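Local coordinates for alkaline phosphatase (Antarctic bacterium, PDB 2IUC), which probably hydrolyses phosphate monoesters at alkaline pH with the help of bound zinc and magnesium ions, as other alkaline phosphatases do, at residues A[141-146]-A[155-160]; A[229-234]-A[274-279]; A[305-310]-A[330-335]. All blocks are in the same frame, centred on the assembly; numbering follows the deposited sequence.

Contact 1 (A[141-146]-A[155-160]); sequences FYAHAL and AMDMTE. With MG (magnesium ion), chain F.
Asp157 and His144 meet at a magnesium ion, one through its carboxylate and the other through its backbone. His144 O and Asp157 OD2 each lie 2.5 Å from the metal, three waters take further positions, and Glu153 completes the site. The same OD2 also receives a weak but nearly straight hydrogen bond from His144 N, 3.4 Å long with an N-H...O angle of 171°. Asp157 OD1 accepts from one of the metal-bound waters, so both oxygens of the carboxylate are tied to the site. With CG anti to the carbonyl carbon (chi1 -74°), the acid group reaches across to the loop, and its OD2 rests 3.4 Å from Ala143 CB. The imidazole of His144 does not bind this metal; its ND1 is hydrogen-bonded to Gly103 O, which probably helps fix the loop residue whose carbonyl does.

A further water bridges Tyr142 O and Asp157 O by donating to both. Met158 bends at its last torsion (chi3 -97°) and sets CE over one face of the Tyr142 ring, 3.9 Å from the centroid, in a CH-pi contact; SD, 5.0 Å from the centroid, adds a Met-aromatic one. Tyr142 OH is held by Ile133 O. A leucine in place of Tyr142 would probably leave the Met158 methyl without its aromatic face and Ile133 O without this hydrogen-bond partner.

The whole arrangement pins the loop that follows helix 136-139 onto helix 151-157. Phe141 continues inward to Phe250 and Met252 on strand 249-255, while Met156 and Thr159 pack on helix 183-189.

Contact 2 (A[229-234]-A[274-279]); sequences NFLSAA and INDFDD
Two flat groups of helix 267-291, the Phe277 ring and the Asp276 carboxylate, meet Leu231 on helix 230-242. Leu231 CD2 approaches the ring obliquely, 4.2 Å from Phe277 CD1, and lies still nearer the backbone, 3.9 Å from Phe277 CA. The CB of Phe277 points away from the other helix, and its ring packs on Leu40 and Ser42 of strand 36-42. On the opposing helix, the Phe230 ring has one face partly covered by Ala234 CB from the next turn.

The carboxylate swings over because Asp276 CG stands opposite the backbone N (chi1 178°), which brings OD2 to 3.6 Å from Leu231 CB. Each of its oxygens accepts a hydrogen bond from a separate water: one donates to Asp276 OD2 at 2.7 Å and accepts from Leu231 N, the other donates to Asp276 OD1 at 2.6 Å and accepts from Ser232 N. Farther along, Ser232 OG sits 3.2 Å from Asp279 C, and its hydroxyl is hydrogen-bonded to Thr283 OG1. The segment axes pass 8.8 Å apart and run nearly parallel, 19° from one another.

Leu231 and Ser232 lie in the first turn of helix 230-242, where amide N-H groups have no carbonyl of an earlier turn to bond, and Asn229 at the N-cap position makes no capping bond. The two waters link the buried carboxylate to these amides. A negative charge facing a helix start is likely to be favourable, and Arg227, in a salt bridge with Asp276 OD2, would help balance it.

Contact 3 (A[305-310]-A[330-335]); sequences GGFTLA and PSFSTG. Unlike the reference sequence in segment 330-335: Ser331 (reference Thr).
The tight side of this contact is aromatic. Phe307 turns an edge toward the face of Phe332 in an offset edge-to-face pair, with centroids 5.6 Å apart and planes at 60°; Phe307 CD1 comes to 3.7 Å from Phe332 CZ. Pro330 lies alongside Phe307, its CB 3.7 Å from Phe307 CE1, and Leu270 of helix 267-291 packs against both rings. Gly305 O lies in the Phe332 ring plane at its edge, 3.6 Å from Phe332 CD1. That carbonyl is gripped twice: Ser333 N bonds to it at 2.9 Å, and Thr334 N reaches it from above the carbonyl plane at a longer 3.3 Å. A side chain on Gly305 would run into Phe332 CD1, and one on Gly306 into Ser333 OG.

The other side is hydroxyl-rich and wetter. A water there donates to Gly306 O and accepts from Ser333 OG, while Thr308 OG1 donates to the same Gly306 O. Ser331 OG, set between its backbone N and carbonyl carbon (chi1 67°), turns to this side, 3.6 Å from Ala310 CB. Ser331 and Ser333 both hydrogen-bond to polar side chains of another protein chain, so this face belongs to an interface.

Between the two sides, reciprocal backbone bonds join Thr308 and Ser331, each 3.0 Å from N to O, as an antiparallel hydrogen-bonded pair. This single bridge between roughly antiparallel loop segments draws together the ends of the insertion carrying the 311-314/322-324 hairpin, a few residues from the zinc ligands His302, just before strand 303-304, and His337, in strand 337-338.

From the N terminus the three contacts follow in series, none nesting or crossing. Contact 1 closes a connection of eight residues, half of them the start of helix 151-157, at a magnesium site. Contact 2 closes a longer path of 39 residues that includes strand 249-255 and helix 258-263, setting two helices side by side against the central sheet. Contact 3 shuts the 19-residue excursion that carries the 311-314/322-324 hairpin. Contacts 1 and 2 lie on opposite sides of the chain's centre, their centres about 25 Å apart. Contacts 2 and 3 approach to about 7 Å between nearest atoms, and helix 267-291 joins them: residues 274-279 serve contact 2, while its earlier turns back contact 3.

Contact 1 (A[141-146]-A[155-160])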
loop_
_atom_site.group_PDB
_atom_site.type_symbol
_atom_site.label_atom_id
_atom_site.label_comp_id
_atom_site.label_asym_id
_atom_site.label_seq_id
_atom_site.Cartn_x
_atom_site.Cartn_y
_atom_site.Cartn_z
ATOM N N PHE A 141 -3.534 24.540 -4.633
ATOM C CA PHE A 141 -4.482 24.587 -5.771
ATOM C C PHE A 141 -4.972 25.924 -6.357
ATOM O O PHE A 141 -5.520 25.928 -7.468
ATOM C CB PHE A 141 -5.658 23.606 -5.565
ATOM C CG PHE A 141 -5.238 22.201 -5.563
ATOM C CD1 PHE A 141 -4.666 21.653 -4.438
ATOM C CD2 PHE A 141 -5.379 21.396 -6.747
ATOM C CE1 PHE A 141 -4.236 20.310 -4.445
ATOM C CE2 PHE A 141 -4.949 20.045 -6.779
ATOM C CZ PHE A 141 -4.387 19.492 -5.662
ATOM N N TYR A 142 -4.744 27.050 -5.664
ATOM C CA TYR A 142 -5.185 28.340 -6.088
ATOM C C TYR A 142 -4.177 29.501 -5.840
ATOM O O TYR A 142 -4.440 30.581 -6.326
ATOM C CB TYR A 142 -6.545 28.689 -5.408
ATOM C CG TYR A 142 -6.445 28.940 -3.897
ATOM C CD1 TYR A 142 -6.004 30.176 -3.405
ATOM C CD2 TYR A 142 -6.845 27.993 -2.995
ATOM C CE1 TYR A 142 -5.943 30.452 -2.029
ATOM C CE2 TYR A 142 -6.758 28.224 -1.592
ATOM C CZ TYR A 142 -6.286 29.468 -1.135
ATOM O OH TYR A 142 -6.264 29.694 0.197
ATOM N N ALA A 143 -3.054 29.266 -5.150
ATOM C CA ALA A 143 -2.027 30.321 -4.849
ATOM C C ALA A 143 -0.650 29.939 -5.369
ATOM O O ALA A 143 -0.414 28.786 -5.848
ATOM C CB ALA A 143 -1.907 30.594 -3.307
ATOM N N HIS A 144 0.272 30.906 -5.281
ATOM C CA HIS A 144 1.598 30.722 -5.716
ATOM C C HIS A 144 2.417 31.546 -4.731
ATOM O O HIS A 144 2.359 32.779 -4.778
ATOM C CB HIS A 144 1.794 31.319 -7.144
ATOM C CG HIS A 144 0.966 30.628 -8.185
ATOM N ND1 HIS A 144 1.286 29.384 -8.663
ATOM C CD2 HIS A 144 -0.202 30.978 -8.782
ATOM C CE1 HIS A 144 0.345 28.979 -9.502
ATOM N NE2 HIS A 144 -0.563 29.930 -9.610
ATOM N N ALA A 145 3.130 30.887 -3.834
ATOM C CA ALA A 145 3.845 31.636 -2.785
ATOM C C ALA A 145 5.137 30.957 -2.512
ATOM O O ALA A 145 5.273 29.721 -2.723
ATOM C CB ALA A 145 2.952 31.809 -1.466
ATOM N N LEU A 146 6.153 31.729 -2.095
ATOM C CA LEU A 146 7.455 31.107 -1.903
ATOM C C LEU A 146 7.540 30.153 -0.701
ATOM O O LEU A 146 8.421 29.254 -0.624
ATOM C CB LEU A 146 8.569 32.194 -1.739
ATOM C CG LEU A 146 8.893 33.065 -2.956
ATOM C CD1 LEU A 146 10.241 33.845 -2.682
ATOM C CD2 LEU A 146 8.993 32.314 -4.245
ATOM N N ALA A 155 -4.262 33.974 1.179
ATOM C CA ALA A 155 -5.654 34.418 1.146
ATOM C C ALA A 155 -5.873 35.494 0.069
ATOM O O ALA A 155 -6.866 35.430 -0.704
ATOM C CB ALA A 155 -6.146 34.904 2.580
ATOM N N MET A 156 -4.937 36.457 0.003
ATOM C CA MET A 156 -5.015 37.510 -1.007
ATOM C C MET A 156 -4.859 36.908 -2.410
ATOM O O MET A 156 -5.442 37.403 -3.342
ATOM C CB MET A 156 -3.941 38.621 -0.759
ATOM C CG MET A 156 -4.050 39.854 -1.654
ATOM S SD MET A 156 -5.646 40.716 -1.518
ATOM C CE MET A 156 -5.372 41.533 0.100
ATOM N N ASP A 157 -4.037 35.891 -2.563
ATOM C CA ASP A 157 -3.946 35.205 -3.850
ATOM C C ASP A 157 -5.258 34.641 -4.410
ATOM O O ASP A 157 -5.382 34.426 -5.619
ATOM C CB ASP A 157 -2.954 34.071 -3.791
ATOM C CG ASP A 157 -1.503 34.554 -3.785
ATOM O OD1 ASP A 157 -1.272 35.775 -3.936
ATOM O OD2 ASP A 157 -0.582 33.738 -3.638
ATOM N N MET A 158 -6.194 34.324 -3.545
ATOM C CA MET A 158 -7.464 33.812 -4.051
ATOM C C MET A 158 -8.220 34.847 -4.878
ATOM O O MET A 158 -8.989 34.480 -5.797
ATOM C CB MET A 158 -8.366 33.301 -2.936
ATOM C CG MET A 158 -9.403 32.221 -3.546
ATOM S SD MET A 158 -10.500 32.106 -2.261
ATOM C CE MET A 158 -9.826 30.600 -1.456
ATOM N N THR A 159 -7.995 36.142 -4.547
ATOM C CA THR A 159 -8.578 37.246 -5.265
ATOM C C THR A 159 -8.107 37.251 -6.702
ATOM O O THR A 159 -8.784 37.856 -7.524
ATOM C CB THR A 159 -8.313 38.679 -4.601
ATOM O OG1 THR A 159 -6.942 39.083 -4.833
ATOM C CG2 THR A 159 -8.610 38.636 -3.157
ATOM N N GLU A 160 -6.992 36.601 -7.005
ATOM C CA GLU A 160 -6.460 36.527 -8.358
ATOM C C GLU A 160 -6.684 35.140 -9.074
ATOM O O GLU A 160 -6.207 34.918 -10.199
ATOM C CB GLU A 160 -4.929 36.947 -8.359
HETATM MG MG MG F . 1.428 35.031 -4.377
HETATM O O HOH W 1 -4.018 33.083 -7.229
HETATM O O HOH W 2 1.253 37.287 -4.740
HETATM O O HOH W 3 3.470 35.446 -5.581
HETATM O O HOH W 4 0.741 35.065 -6.802
#

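Contact 2 (A[229-234]-A[274-279])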
loop_
_atom_site.group_PDB
_atom_site.type_symbol
_atom_site.label_atom_id
_atom_site.label_comp_id
_atom_site.label_asym_id
_atom_site.label_seq_id
_atom_site.Cartn_x
_atom_site.Cartn_y
_atom_site.Cartn_z
ATOM N N ASN A 229 -20.701 15.972 9.510
ATOM C CA ASN A 229 -20.456 15.595 8.121
ATOM C C ASN A 229 -20.123 16.692 7.151
ATOM O O ASN A 229 -20.423 16.569 5.963
ATOM C CB ASN A 229 -21.495 14.570 7.560
ATOM C CG ASN A 229 -22.648 15.208 6.887
ATOM O OD1 ASN A 229 -23.133 14.712 5.833
ATOM N ND2 ASN A 229 -23.099 16.334 7.440
ATOM N N PHE A 230 -19.385 17.715 7.649
ATOM C CA PHE A 230 -18.953 18.853 6.884
ATOM C C PHE A 230 -18.293 18.407 5.559
ATOM O O PHE A 230 -18.601 18.918 4.508
ATOM C CB PHE A 230 -17.903 19.698 7.658
ATOM C CG PHE A 230 -17.188 20.707 6.780
ATOM C CD1 PHE A 230 -17.807 21.911 6.359
ATOM C CD2 PHE A 230 -15.853 20.454 6.362
ATOM C CE1 PHE A 230 -17.139 22.803 5.535
ATOM C CE2 PHE A 230 -15.184 21.361 5.551
ATOM C CZ PHE A 230 -15.800 22.513 5.119
ATOM N N LEU A 231 -17.307 17.534 5.647
ATOM C CA LEU A 231 -16.517 17.202 4.428
ATOM C C LEU A 231 -17.406 16.601 3.281
ATOM O O LEU A 231 -17.244 16.940 2.116
ATOM C CB LEU A 231 -15.402 16.239 4.802
ATOM C CG LEU A 231 -14.374 15.921 3.690
ATOM C CD1 LEU A 231 -13.702 17.188 3.126
ATOM C CD2 LEU A 231 -13.392 14.874 4.242
ATOM N N SER A 232 -18.214 15.620 3.632
ATOM C CA SER A 232 -19.178 14.993 2.681
ATOM C C SER A 232 -20.196 15.993 2.192
ATOM O O SER A 232 -20.371 16.122 1.002
ATOM C CB SER A 232 -19.886 13.769 3.312
ATOM O OG SER A 232 -19.018 12.630 3.274
ATOM N N ALA A 233 -20.830 16.727 3.122
ATOM C CA ALA A 233 -21.812 17.774 2.722
ATOM C C ALA A 233 -21.226 18.869 1.803
ATOM O O ALA A 233 -21.884 19.246 0.850
ATOM C CB ALA A 233 -22.520 18.397 3.938
ATOM N N ALA A 234 -20.010 19.377 2.094
ATOM C CA ALA A 234 -19.371 20.395 1.344
ATOM C C ALA A 234 -18.952 19.847 -0.023
ATOM O O ALA A 234 -18.997 20.519 -1.004
ATOM C CB ALA A 234 -18.088 20.997 2.142
ATOM N N ILE A 274 -9.843 9.930 9.723
ATOM C CA ILE A 274 -9.797 9.127 8.492
ATOM C C ILE A 274 -11.154 8.434 8.211
ATOM O O ILE A 274 -11.463 8.212 7.055
ATOM C CB ILE A 274 -8.611 8.134 8.382
ATOM C CG1 ILE A 274 -8.552 7.653 6.934
ATOM C CG2 ILE A 274 -8.769 6.950 9.305
ATOM C CD1 ILE A 274 -7.099 7.117 6.425
ATOM N N ASN A 275 -11.932 8.071 9.227
ATOM C CA ASN A 275 -13.284 7.459 8.952
ATOM C C ASN A 275 -14.219 8.454 8.271
ATOM O O ASN A 275 -15.007 8.062 7.384
ATOM C CB ASN A 275 -13.966 6.987 10.245
ATOM C CG ASN A 275 -13.331 5.737 10.809
ATOM O OD1 ASN A 275 -12.599 5.003 10.083
ATOM N ND2 ASN A 275 -13.619 5.448 12.093
ATOM N N ASP A 276 -14.188 9.738 8.744
ATOM C CA ASP A 276 -14.887 10.889 8.077
ATOM C C ASP A 276 -14.443 11.034 6.576
ATOM O O ASP A 276 -15.271 11.208 5.640
ATOM C CB ASP A 276 -14.710 12.192 8.872
ATOM C CG ASP A 276 -15.360 13.400 8.188
ATOM O OD1 ASP A 276 -16.605 13.327 8.052
ATOM O OD2 ASP A 276 -14.662 14.405 7.789
ATOM N N PHE A 277 -13.144 11.021 6.363
ATOM C CA PHE A 277 -12.609 11.076 4.970
ATOM C C PHE A 277 -13.182 9.883 4.136
ATOM O O PHE A 277 -13.485 10.080 2.969
ATOM C CB PHE A 277 -11.096 11.006 4.984
ATOM C CG PHE A 277 -10.454 11.037 3.581
ATOM C CD1 PHE A 277 -10.405 12.217 2.877
ATOM C CD2 PHE A 277 -9.960 9.849 2.983
ATOM C CE1 PHE A 277 -9.803 12.311 1.573
ATOM C CE2 PHE A 277 -9.363 9.879 1.714
ATOM C CZ PHE A 277 -9.267 11.115 0.995
ATOM N N ASP A 278 -13.295 8.678 4.732
ATOM C CA ASP A 278 -13.852 7.546 4.008
ATOM C C ASP A 278 -15.339 7.771 3.718
ATOM O O ASP A 278 -15.837 7.271 2.715
ATOM C CB ASP A 278 -13.616 6.207 4.698
ATOM C CG ASP A 278 -14.202 5.003 3.867
ATOM O OD1 ASP A 278 -13.615 4.614 2.828
ATOM O OD2 ASP A 278 -15.270 4.484 4.226
ATOM N N ASP A 279 -16.079 8.455 4.624
ATOM C CA ASP A 279 -17.429 8.894 4.262
ATOM C C ASP A 279 -17.462 9.812 2.997
ATOM O O ASP A 279 -18.273 9.592 2.077
ATOM C CB ASP A 279 -18.148 9.607 5.407
ATOM C CG ASP A 279 -18.540 8.681 6.533
ATOM O OD1 ASP A 279 -18.475 7.444 6.413
ATOM O OD2 ASP A 279 -18.959 9.212 7.586
HETATM O O HOH W 5 -16.313 16.481 8.311
HETATM O O HOH W 6 -18.223 13.898 6.114
#

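Contact 3 (A[305-310]-A[330-335])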
loop_
_atom_site.group_PDB
_atom_site.type_symbol
_atom_site.label_atom_id
_atom_site.label_comp_id
_atom_site.label_asym_id
_atom_site.label_seq_id
_atom_site.Cartn_x
_atom_site.Cartn_y
_atom_site.Cartn_z
ATOM N N GLY A 305 3.639 9.950 11.302
ATOM C CA GLY A 305 3.638 9.265 12.602
ATOM C C GLY A 305 4.148 7.826 12.693
ATOM O O GLY A 305 4.293 7.326 13.819
ATOM N N GLY A 306 4.505 7.176 11.561
ATOM C CA GLY A 306 4.683 5.700 11.577
ATOM C C GLY A 306 3.545 4.960 12.265
ATOM O O GLY A 306 3.769 4.024 13.036
ATOM N N PHE A 307 2.306 5.412 12.052
ATOM C CA PHE A 307 1.100 4.783 12.665
ATOM C C PHE A 307 1.076 3.313 12.243
ATOM O O PHE A 307 1.303 3.009 11.025
ATOM C CB PHE A 307 -0.173 5.527 12.167
ATOM C CG PHE A 307 -1.499 4.858 12.499
ATOM C CD1 PHE A 307 -2.126 5.103 13.735
ATOM C CD2 PHE A 307 -2.145 4.053 11.547
ATOM C CE1 PHE A 307 -3.361 4.601 14.010
ATOM C CE2 PHE A 307 -3.382 3.464 11.808
ATOM C CZ PHE A 307 -4.011 3.712 13.102
ATOM N N THR A 308 0.884 2.423 13.240
ATOM C CA THR A 308 0.964 0.934 13.065
ATOM C C THR A 308 -0.206 0.274 13.768
ATOM O O THR A 308 -0.508 0.621 14.943
ATOM C CB THR A 308 2.325 0.459 13.662
ATOM O OG1 THR A 308 3.355 1.114 12.908
ATOM C CG2 THR A 308 2.516 -1.108 13.618
ATOM N N LEU A 309 -0.888 -0.670 13.099
ATOM C CA LEU A 309 -1.958 -1.445 13.786
ATOM C C LEU A 309 -1.327 -2.645 14.579
ATOM O O LEU A 309 -1.517 -3.798 14.232
ATOM C CB LEU A 309 -3.062 -1.854 12.760
ATOM C CG LEU A 309 -3.737 -0.687 12.000
ATOM C CD1 LEU A 309 -4.547 -1.292 10.826
ATOM C CD2 LEU A 309 -4.722 0.146 12.909
ATOM N N ALA A 310 -0.480 -2.324 15.584
ATOM C CA ALA A 310 0.292 -3.276 16.369
ATOM C C ALA A 310 -0.685 -4.103 17.272
ATOM O O ALA A 310 -1.837 -3.644 17.538
ATOM C CB ALA A 310 1.308 -2.428 17.288
ATOM N N PRO A 330 -3.072 0.628 18.488
ATOM C CA PRO A 330 -2.354 1.528 17.554
ATOM C C PRO A 330 -1.147 2.216 18.193
ATOM O O PRO A 330 -1.236 2.687 19.333
ATOM C CB PRO A 330 -3.420 2.530 17.111
ATOM C CG PRO A 330 -4.710 1.805 17.240
ATOM C CD PRO A 330 -4.533 0.891 18.480
ATOM N N SER A 331 -0.025 2.233 17.486
ATOM C CA SER A 331 1.221 2.812 18.046
ATOM C C SER A 331 1.878 3.690 16.981
ATOM O O SER A 331 1.432 3.692 15.870
ATOM C CB SER A 331 2.209 1.683 18.568
ATOM O OG SER A 331 2.713 0.905 17.444
ATOM N N PHE A 332 2.868 4.506 17.358
ATOM C CA PHE A 332 3.500 5.440 16.458
ATOM C C PHE A 332 4.968 5.395 16.746
ATOM O O PHE A 332 5.376 5.049 17.856
ATOM C CB PHE A 332 3.040 6.899 16.715
ATOM C CG PHE A 332 1.559 7.152 16.495
ATOM C CD1 PHE A 332 1.065 7.769 15.285
ATOM C CD2 PHE A 332 0.657 6.840 17.497
ATOM C CE1 PHE A 332 -0.366 8.053 15.138
ATOM C CE2 PHE A 332 -0.760 7.105 17.339
ATOM C CZ PHE A 332 -1.232 7.734 16.191
ATOM N N SER A 333 5.775 5.769 15.780
ATOM C CA SER A 333 7.182 5.816 16.062
ATOM C C SER A 333 7.808 7.174 15.863
ATOM O O SER A 333 9.016 7.353 16.113
ATOM C CB SER A 333 7.892 4.762 15.232
ATOM O OG SER A 333 7.748 5.075 13.891
ATOM N N THR A 334 7.044 8.127 15.359
ATOM C CA THR A 334 7.620 9.420 15.010
ATOM C C THR A 334 6.562 10.476 15.125
ATOM O O THR A 334 5.381 10.171 15.143
ATOM C CB THR A 334 8.319 9.453 13.610
ATOM O OG1 THR A 334 8.779 10.763 13.372
ATOM C CG2 THR A 334 7.386 9.031 12.352
ATOM N N GLY A 335 6.989 11.725 15.211
ATOM C CA GLY A 335 6.056 12.850 15.362
ATOM C C GLY A 335 6.001 13.577 14.047
ATOM O O GLY A 335 5.288 14.558 13.924
HETATM O O HOH W 7 6.043 2.835 13.591
#